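Side-chain contacts in beta-Ala-His dipeptidase (PDB 3DLJ), which hydrolyses carnosine and anserine, along with other Xaa-His dipeptides, as a secreted dizinc metallopeptidase of the M20 family: residues D21-Q24 with D25-V28; G175-E178 with A179-A183; I429-A432 with K433-Q436. One frame throughout, in Å; residues are numbered along the deposited sequence.

Contact 1. Residues D21-Q24 with D25-V28; sequences DLHQ and DEFV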
ATOM      1  N   ASP A  21     -22.867  -9.915 -12.071  1.00 32.78           N
ATOM      2  CA  ASP A  21     -24.046  -9.194 -11.542  1.00 33.50           C
ATOM      3  C   ASP A  21     -25.001 -10.063 -10.751  1.00 33.34           C
ATOM      4  O   ASP A  21     -25.495  -9.623  -9.718  1.00 33.65           O
ATOM      5  CB  ASP A  21     -24.842  -8.478 -12.640  1.00 34.38           C
ATOM      6  CG  ASP A  21     -24.159  -7.213 -13.154  1.00 36.93           C
ATOM      7  OD1 ASP A  21     -23.412  -6.505 -12.409  1.00 39.08           O
ATOM      8  OD2 ASP A  21     -24.393  -6.932 -14.340  1.00 39.86           O
ATOM      9  N   LEU A  22     -25.281 -11.278 -11.232  1.00 33.54           N
ATOM     10  CA  LEU A  22     -26.093 -12.258 -10.466  1.00 33.26           C
ATOM     11  C   LEU A  22     -25.433 -12.792  -9.184  1.00 33.07           C
ATOM     12  O   LEU A  22     -26.137 -13.126  -8.234  1.00 32.98           O
ATOM     13  CB  LEU A  22     -26.486 -13.454 -11.335  1.00 33.55           C
ATOM     14  CG  LEU A  22     -27.486 -13.216 -12.488  1.00 36.48           C
ATOM     15  CD1 LEU A  22     -27.460 -14.352 -13.536  1.00 35.08           C
ATOM     16  CD2 LEU A  22     -28.916 -12.985 -11.931  1.00 37.28           C
ATOM     17  N   HIS A  23     -24.103 -12.921  -9.157  1.00 32.49           N
ATOM     18  CA  HIS A  23     -23.438 -13.511  -7.971  1.00 32.20           C
ATOM     19  C   HIS A  23     -22.821 -12.489  -7.047  1.00 32.14           C
ATOM     20  O   HIS A  23     -22.055 -12.847  -6.158  1.00 32.48           O
ATOM     21  CB  HIS A  23     -22.408 -14.564  -8.384  1.00 31.34           C
ATOM     22  CG  HIS A  23     -23.041 -15.781  -8.972  1.00 32.46           C
ATOM     23  ND1 HIS A  23     -23.529 -15.815 -10.270  1.00 32.61           N
ATOM     24  CD2 HIS A  23     -23.335 -16.982  -8.425  1.00 29.99           C
ATOM     25  CE1 HIS A  23     -24.075 -16.995 -10.494  1.00 30.18           C
ATOM     26  NE2 HIS A  23     -23.968 -17.721  -9.396  1.00 32.22           N
ATOM     27  N   GLN A  24     -23.161 -11.217  -7.248  1.00 32.12           N
ATOM     28  CA  GLN A  24     -22.528 -10.133  -6.493  1.00 32.91           C
ATOM     29  C   GLN A  24     -22.699 -10.208  -4.970  1.00 32.43           C
ATOM     30  O   GLN A  24     -21.777  -9.847  -4.227  1.00 32.58           O
ATOM     31  CB  GLN A  24     -22.931  -8.750  -7.027  1.00 32.06           C
ATOM     32  CG  GLN A  24     -24.375  -8.342  -6.821  1.00 32.78           C
ATOM     33  CD  GLN A  24     -24.656  -6.955  -7.403  1.00 34.10           C
ATOM     34  OE1 GLN A  24     -24.306  -5.930  -6.811  1.00 36.84           O
ATOM     35  NE2 GLN A  24     -25.262  -6.924  -8.573  1.00 30.59           N
ATOM     36  N   ASP A  25     -23.866 -10.650  -4.509  1.00 32.21           N
ATOM     37  CA  ASP A  25     -24.141 -10.735  -3.069  1.00 32.59           C
ATOM     38  C   ASP A  25     -23.319 -11.844  -2.429  1.00 32.78           C
ATOM     39  O   ASP A  25     -22.892 -11.715  -1.274  1.00 32.68           O
ATOM     40  CB  ASP A  25     -25.631 -10.948  -2.793  1.00 32.72           C
ATOM     41  CG  ASP A  25     -26.469  -9.676  -3.022  1.00 32.46           C
ATOM     42  OD1 ASP A  25     -25.912  -8.570  -3.169  1.00 32.73           O
ATOM     43  OD2 ASP A  25     -27.703  -9.790  -3.048  1.00 33.45           O
ATOM     44  N   GLU A  26     -23.115 -12.921  -3.195  1.00 32.86           N
ATOM     45  CA  GLU A  26     -22.187 -13.998  -2.851  1.00 34.08           C
ATOM     46  C   GLU A  26     -20.730 -13.520  -2.854  1.00 32.74           C
ATOM     47  O   GLU A  26     -19.950 -13.957  -2.024  1.00 32.54           O
ATOM     48  CB  GLU A  26     -22.324 -15.177  -3.805  1.00 33.29           C
ATOM     49  CG  GLU A  26     -23.441 -16.163  -3.468  1.00 37.83           C
ATOM     50  CD  GLU A  26     -23.706 -17.150  -4.630  1.00 38.65           C
ATOM     51  OE1 GLU A  26     -22.732 -17.483  -5.362  1.00 44.15           O
ATOM     52  OE2 GLU A  26     -24.881 -17.578  -4.815  1.00 43.43           O
ATOM     53  N   PHE A  27     -20.373 -12.632  -3.788  1.00 32.02           N
ATOM     54  CA  PHE A  27     -19.006 -12.141  -3.862  1.00 31.10           C
ATOM     55  C   PHE A  27     -18.744 -11.274  -2.611  1.00 30.46           C
ATOM     56  O   PHE A  27     -17.675 -11.312  -2.070  1.00 30.28           O
ATOM     57  CB  PHE A  27     -18.752 -11.333  -5.152  1.00 31.15           C
ATOM     58  CG  PHE A  27     -18.685 -12.162  -6.453  1.00 31.03           C
ATOM     59  CD1 PHE A  27     -18.561 -13.548  -6.439  1.00 31.22           C
ATOM     60  CD2 PHE A  27     -18.702 -11.512  -7.696  1.00 29.62           C
ATOM     61  CE1 PHE A  27     -18.464 -14.278  -7.616  1.00 30.96           C
ATOM     62  CE2 PHE A  27     -18.608 -12.220  -8.876  1.00 29.42           C
ATOM     63  CZ  PHE A  27     -18.495 -13.611  -8.853  1.00 30.94           C
ATOM     64  N   VAL A  28     -19.746 -10.497  -2.195  1.00 30.14           N
ATOM     65  CA  VAL A  28     -19.712  -9.598  -1.040  1.00 29.32           C
ATOM     66  C   VAL A  28     -19.744 -10.365   0.282  1.00 30.00           C
ATOM     67  O   VAL A  28     -19.180  -9.908   1.273  1.00 30.33           O
ATOM     68  CB  VAL A  28     -20.916  -8.586  -1.069  1.00 29.22           C
ATOM     69  CG1 VAL A  28     -21.098  -7.881   0.289  1.00 28.46           C
ATOM     70  CG2 VAL A  28     -20.741  -7.560  -2.176  1.00 28.19           C
TER
HETATM   71  O   HOH W   1     -25.604 -13.732  -5.283  1.00 42.99           O
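His-23 lays its CB over the face of the Phe-27 ring, 4.2 Å from the ring centroid and 20° off the normal, a CH-pi contact. Phe-27 N donates to His-23 O over 2.9 Å, and the same carbonyl oxygen sits above one face of the Phe-27 ring, displaced toward its rim. Glu-26 OE1 comes to the edge of the imidazole, in its plane, 3.2 Å from His-23 CD2, while ring and carboxylate are turned 76° apart. The polar end of His-23 has its stronger partner one turn earlier: ND1 bonds to the backbone O of Tyr-19, whose ring stacks on the imidazole. Val-28 N closes the next turn on Gln-24 O at 2.9 Å. CG of Gln-24 lies between the backbone N and the carbonyl carbon (chi1 68°), which lets the amide reach back: NE2 donates to Asp-21 O (2.9 Å) on a carbonyl lone pair, nearly in the amide plane. Arg-464 NH2 hydrogen-bonds to Gln-24 OE1 and forms a salt bridge with Asp-25 OD1, and Phe-27 packs on helices 464-482 and 141-160. This is a helix-to-helix junction: His-23 is the first residue to leave helix 13-22 and the N-cap position of helix 24-35. The glutamine amide bridges the break, tying a backbone carbonyl of the ending helix to the start of the next, and the carboxylate beside the imidazole would probably favour a protonated histidine.

Contact 2. Residues G175-E178 with A179-A183; sequences GMEE and AGSVA. With ZN (zinc ion), chain C.
Met-176 O receives two backbone hydrogen bonds, from Ser-181 N at 2.8 Å and from Ala-179 N at 3.2 Å. The donors approach from opposite faces of the carbonyl plane, 37° and 65° out of it, so neither uses a lone-pair direction and the oxygen is gripped from both sides. A weak third bond runs from Gly-180 N to Glu-177 O (3.5 Å). Gly-180 and Ser-181 both have positive phi, and the chain curls back on itself through them.

Apolar contacts belong to Met-176. Its chain is bent at chi2 and chi3, which folds CE back to within 3.9 Å of Ala-179 CB and 4.2 Å of Val-182 CB; Ile-88 lies against both Met-176 and Val-182.

The turn follows strand 168-174 and precedes helix 184-191, and it carries the paired glutamates of the M20 dizinc centre. Glu-177 is the probable proton acceptor, by similarity with relatives.

Metal coordination falls to Glu-178. Its OE1 lies 2.1 Å from the zinc ion, with Asp-143 and His-456 completing the protein ligands, and Gln-114 NE2 bonds to OE2. Behind this first shell, OD2 of Asp-112, itself probably an active-site residue, accepts from Glu-178 N, which probably helps to position the backbone of the ligand. Ser-181 OG, 3.7 Å from Glu-177 CA, is hydrogen-bonded to Glu-174 OE2 at the end of the strand.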
ATOM      1  N   GLY A 175       1.436 -13.178   2.990  1.00 35.64           N
ATOM      2  CA  GLY A 175       0.793 -12.752   4.211  1.00 36.10           C
ATOM      3  C   GLY A 175       1.618 -11.824   5.094  1.00 36.54           C
ATOM      4  O   GLY A 175       1.361 -11.746   6.297  1.00 36.51           O
ATOM      5  N   MET A 176       2.595 -11.124   4.522  1.00 36.68           N
ATOM      6  CA  MET A 176       3.463 -10.220   5.302  1.00 37.81           C
ATOM      7  C   MET A 176       3.735  -8.852   4.673  1.00 38.06           C
ATOM      8  O   MET A 176       4.759  -8.230   4.973  1.00 38.76           O
ATOM      9  CB  MET A 176       4.816 -10.897   5.627  1.00 37.70           C
ATOM     10  CG  MET A 176       4.736 -12.114   6.532  1.00 39.79           C
ATOM     11  SD  MET A 176       4.262 -11.742   8.242  1.00 40.07           S
ATOM     12  CE  MET A 176       5.761 -10.927   8.818  1.00 37.42           C
ATOM     13  N   GLU A 177       2.843  -8.370   3.807  1.00 38.89           N
ATOM     14  CA  GLU A 177       3.088  -7.117   3.080  1.00 38.73           C
ATOM     15  C   GLU A 177       3.131  -5.897   3.992  1.00 39.47           C
ATOM     16  O   GLU A 177       3.950  -4.997   3.792  1.00 38.91           O
ATOM     17  CB  GLU A 177       2.041  -6.927   1.994  1.00 39.15           C
ATOM     18  CG  GLU A 177       2.345  -5.834   0.965  1.00 39.52           C
ATOM     19  CD  GLU A 177       1.926  -4.451   1.430  1.00 39.57           C
ATOM     20  OE1 GLU A 177       2.475  -3.475   0.892  1.00 41.16           O
ATOM     21  OE2 GLU A 177       1.074  -4.334   2.346  1.00 39.05           O
ATOM     22  N   GLU A 178       2.234  -5.870   4.980  1.00 40.27           N
ATOM     23  CA  GLU A 178       2.164  -4.787   5.969  1.00 41.12           C
ATOM     24  C   GLU A 178       3.318  -4.801   6.987  1.00 42.16           C
ATOM     25  O   GLU A 178       3.460  -3.874   7.787  1.00 43.32           O
ATOM     26  CB  GLU A 178       0.827  -4.823   6.709  1.00 40.71           C
ATOM     27  CG  GLU A 178      -0.394  -4.807   5.802  1.00 39.50           C
ATOM     28  CD  GLU A 178      -0.602  -3.478   5.115  1.00 39.70           C
ATOM     29  OE1 GLU A 178      -1.599  -3.367   4.385  1.00 38.27           O
ATOM     30  OE2 GLU A 178       0.199  -2.524   5.318  1.00 40.67           O
ATOM     31  N   ALA A 179       4.118  -5.858   6.958  1.00 42.42           N
ATOM     32  CA  ALA A 179       5.286  -5.974   7.805  1.00 42.72           C
ATOM     33  C   ALA A 179       6.551  -6.228   6.962  1.00 42.64           C
ATOM     34  O   ALA A 179       7.346  -7.107   7.282  1.00 43.02           O
ATOM     35  CB  ALA A 179       5.062  -7.086   8.829  1.00 42.28           C
ATOM     36  N   GLY A 180       6.717  -5.467   5.878  1.00 43.07           N
ATOM     37  CA  GLY A 180       7.953  -5.487   5.080  1.00 43.57           C
ATOM     38  C   GLY A 180       8.217  -6.696   4.178  1.00 44.27           C
ATOM     39  O   GLY A 180       9.354  -6.910   3.740  1.00 44.10           O
ATOM     40  N   SER A 181       7.171  -7.479   3.883  1.00 44.21           N
ATOM     41  CA  SER A 181       7.291  -8.677   3.026  1.00 44.12           C
ATOM     42  C   SER A 181       8.453  -9.609   3.412  1.00 44.44           C
ATOM     43  O   SER A 181       9.203 -10.078   2.551  1.00 44.14           O
ATOM     44  CB  SER A 181       7.362  -8.279   1.546  1.00 43.64           C
ATOM     45  OG  SER A 181       6.221  -7.511   1.189  1.00 43.20           O
ATOM     46  N   VAL A 182       8.586  -9.860   4.717  1.00 44.81           N
ATOM     47  CA  VAL A 182       9.657 -10.692   5.270  1.00 45.06           C
ATOM     48  C   VAL A 182       9.794 -11.989   4.474  1.00 44.87           C
ATOM     49  O   VAL A 182       8.817 -12.733   4.314  1.00 44.38           O
ATOM     50  CB  VAL A 182       9.450 -10.973   6.807  1.00 45.35           C
ATOM     51  CG1 VAL A 182      10.442 -11.996   7.328  1.00 45.17           C
ATOM     52  CG2 VAL A 182       9.611  -9.678   7.611  1.00 46.47           C
ATOM     53  N   ALA A 183      11.004 -12.212   3.954  1.00 44.24           N
ATOM     54  CA  ALA A 183      11.381 -13.428   3.240  1.00 43.92           C
ATOM     55  C   ALA A 183      10.836 -13.546   1.815  1.00 44.23           C
ATOM     56  O   ALA A 183      11.106 -14.546   1.140  1.00 44.19           O
ATOM     57  CB  ALA A 183      11.017 -14.677   4.066  1.00 44.21           C
TER
HETATM   58 ZN    ZN C2001      -1.352  -1.623   3.299  1.00 34.93          ZN

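Contact 3. Residues I429-A432 with K433-Q436; sequences IPIA and KMFQ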
ATOM      1  N   ILE A 429       5.040   1.344  -3.531  1.00 41.55           N
ATOM      2  CA  ILE A 429       4.649  -0.049  -3.699  1.00 41.73           C
ATOM      3  C   ILE A 429       5.923  -0.859  -3.877  1.00 41.87           C
ATOM      4  O   ILE A 429       6.360  -1.114  -5.000  1.00 42.54           O
ATOM      5  CB  ILE A 429       3.606  -0.203  -4.801  1.00 41.85           C
ATOM      6  CG1 ILE A 429       2.346   0.539  -4.354  1.00 41.89           C
ATOM      7  CG2 ILE A 429       3.272  -1.690  -5.039  1.00 42.34           C
ATOM      8  CD1 ILE A 429       1.520   1.151  -5.454  1.00 43.15           C
ATOM      9  N   PRO A 430       6.565  -1.210  -2.743  1.00 41.82           N
ATOM     10  CA  PRO A 430       7.891  -1.794  -2.725  1.00 41.41           C
ATOM     11  C   PRO A 430       7.936  -3.020  -3.598  1.00 41.50           C
ATOM     12  O   PRO A 430       8.962  -3.293  -4.221  1.00 41.34           O
ATOM     13  CB  PRO A 430       8.061  -2.226  -1.266  1.00 42.08           C
ATOM     14  CG  PRO A 430       7.152  -1.380  -0.498  1.00 41.61           C
ATOM     15  CD  PRO A 430       6.006  -1.060  -1.383  1.00 42.06           C
ATOM     16  N   ILE A 431       6.820  -3.759  -3.622  1.00 41.20           N
ATOM     17  CA  ILE A 431       6.697  -5.006  -4.386  1.00 40.66           C
ATOM     18  C   ILE A 431       6.870  -4.766  -5.878  1.00 39.82           C
ATOM     19  O   ILE A 431       7.449  -5.589  -6.577  1.00 39.04           O
ATOM     20  CB  ILE A 431       5.356  -5.724  -4.053  1.00 41.23           C
ATOM     21  CG1 ILE A 431       5.426  -6.369  -2.652  1.00 42.22           C
ATOM     22  CG2 ILE A 431       4.963  -6.723  -5.129  1.00 39.58           C
ATOM     23  CD1 ILE A 431       6.348  -7.576  -2.547  1.00 43.27           C
ATOM     24  N   ALA A 432       6.397  -3.617  -6.347  1.00 39.73           N
ATOM     25  CA  ALA A 432       6.543  -3.225  -7.749  1.00 40.48           C
ATOM     26  C   ALA A 432       8.020  -3.138  -8.135  1.00 41.86           C
ATOM     27  O   ALA A 432       8.441  -3.704  -9.149  1.00 42.62           O
ATOM     28  CB  ALA A 432       5.826  -1.911  -8.004  1.00 39.55           C
ATOM     29  N   LYS A 433       8.798  -2.448  -7.296  1.00 43.49           N
ATOM     30  CA  LYS A 433      10.246  -2.312  -7.429  1.00 44.55           C
ATOM     31  C   LYS A 433      10.944  -3.681  -7.385  1.00 45.50           C
ATOM     32  O   LYS A 433      11.753  -3.999  -8.253  1.00 45.00           O
ATOM     33  CB  LYS A 433      10.757  -1.383  -6.312  1.00 44.81           C
ATOM     34  CG  LYS A 433      12.152  -0.791  -6.506  1.00 45.48           C
ATOM     35  CD  LYS A 433      12.225   0.051  -7.763  1.00 45.26           C
ATOM     36  CE  LYS A 433      13.266   1.117  -7.645  1.00 45.68           C
ATOM     37  NZ  LYS A 433      13.488   1.731  -8.992  1.00 46.94           N
ATOM     38  N   MET A 434      10.599  -4.500  -6.388  1.00 46.72           N
ATOM     39  CA  MET A 434      11.143  -5.860  -6.251  1.00 48.31           C
ATOM     40  C   MET A 434      10.961  -6.765  -7.482  1.00 48.48           C
ATOM     41  O   MET A 434      11.918  -7.415  -7.917  1.00 48.70           O
ATOM     42  CB  MET A 434      10.557  -6.538  -5.019  1.00 48.24           C
ATOM     43  CG  MET A 434      11.047  -7.956  -4.795  1.00 48.71           C
ATOM     44  SD  MET A 434      10.005  -8.782  -3.590  1.00 51.29           S
ATOM     45  CE  MET A 434      10.125  -7.635  -2.192  1.00 51.90           C
ATOM     46  N   PHE A 435       9.752  -6.824  -8.042  1.00 49.03           N
ATOM     47  CA  PHE A 435       9.549  -7.576  -9.297  1.00 49.89           C
ATOM     48  C   PHE A 435      10.378  -7.009 -10.456  1.00 50.24           C
ATOM     49  O   PHE A 435      10.807  -7.760 -11.329  1.00 50.00           O
ATOM     50  CB  PHE A 435       8.066  -7.682  -9.698  1.00 49.64           C
ATOM     51  CG  PHE A 435       7.282  -8.692  -8.898  1.00 49.51           C
ATOM     52  CD1 PHE A 435       7.627 -10.039  -8.920  1.00 49.46           C
ATOM     53  CD2 PHE A 435       6.190  -8.294  -8.132  1.00 49.99           C
ATOM     54  CE1 PHE A 435       6.904 -10.974  -8.185  1.00 49.64           C
ATOM     55  CE2 PHE A 435       5.453  -9.224  -7.393  1.00 50.58           C
ATOM     56  CZ  PHE A 435       5.812 -10.565  -7.417  1.00 50.17           C
ATOM     57  N   GLN A 436      10.603  -5.693 -10.452  1.00 51.23           N
ATOM     58  CA  GLN A 436      11.433  -5.042 -11.482  1.00 52.55           C
ATOM     59  C   GLN A 436      12.932  -5.366 -11.345  1.00 52.76           C
ATOM     60  O   GLN A 436      13.618  -5.557 -12.348  1.00 52.52           O
ATOM     61  CB  GLN A 436      11.213  -3.524 -11.495  1.00 52.09           C
ATOM     62  CG  GLN A 436      11.524  -2.861 -12.831  1.00 52.97           C
ATOM     63  CD  GLN A 436      11.366  -1.347 -12.782  1.00 53.73           C
ATOM     64  OE1 GLN A 436      12.138  -0.646 -12.111  1.00 54.41           O
ATOM     65  NE2 GLN A 436      10.353  -0.833 -13.490  1.00 54.13           N
TER
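Pro-430 O accepts from Met-434 N at 3.0 Å, a nearly straight bond (168° at the hydrogen) and the first i to i+4 bond across the segments, just after Ile-429 O, at the N-cap, has taken Ala-432 N. Lys-433 CB also lies 3.4 Å from Pro-430 O, while its NZ leads off to Pro-395 O. Ile-431 O takes Phe-435 N at 3.0 Å, and its side chain carries the apolar contact by splitting its two branches. CG2 meets Phe-435 CE2 at 3.4 Å, and CG1, anti to the carbonyl carbon (chi1 -74°), sends CD1 alongside the thioether of Met-434, 3.8 Å from its CE. Ile-431 lies side by side with each of the two, pointing the same way as its neighbour, and is about 5 Å from the side chain of Glu-177, the probable proton acceptor. Replacing Ile-431 with an alanine would remove both branches and probably leave CE2 and CD2 of Phe-435 and the Met-434 methyl without their packing partner. Ala-432 O takes Gln-436 N at 3.2 Å. The helix is wedged between two layers: Ala-432 and Gln-436 rest on Trp-396 of strand 384-397, whereas Ile-431 and Phe-435 press on strand 201-204, and Ile-431 and Met-434 reach helix 184-191.

Overall arrangement
Contact 1 is a surface junction, its centre 26 Å from that of the chain, whereas contacts 2 and 3 lie 12 and 11 Å from it and are partly buried. Each joins consecutive residues, but contact 1 spans two helices, contact 2 a loop and contact 3 a single helix. Contacts 2 and 3 touch, Ser-181 OG lying 3.7 Å from Ile-431 CD1, and helix 184-191, which follows the loop, also packs on contact 3. Contact 1 stands apart, about 19 Å from contact 2 at the nearest atoms. Chemistry follows place: polar and charged groups around one buried aromatic ring outside, metal-binding carboxylate at the zinc site, and hydrocarbon and thioether packing beside it.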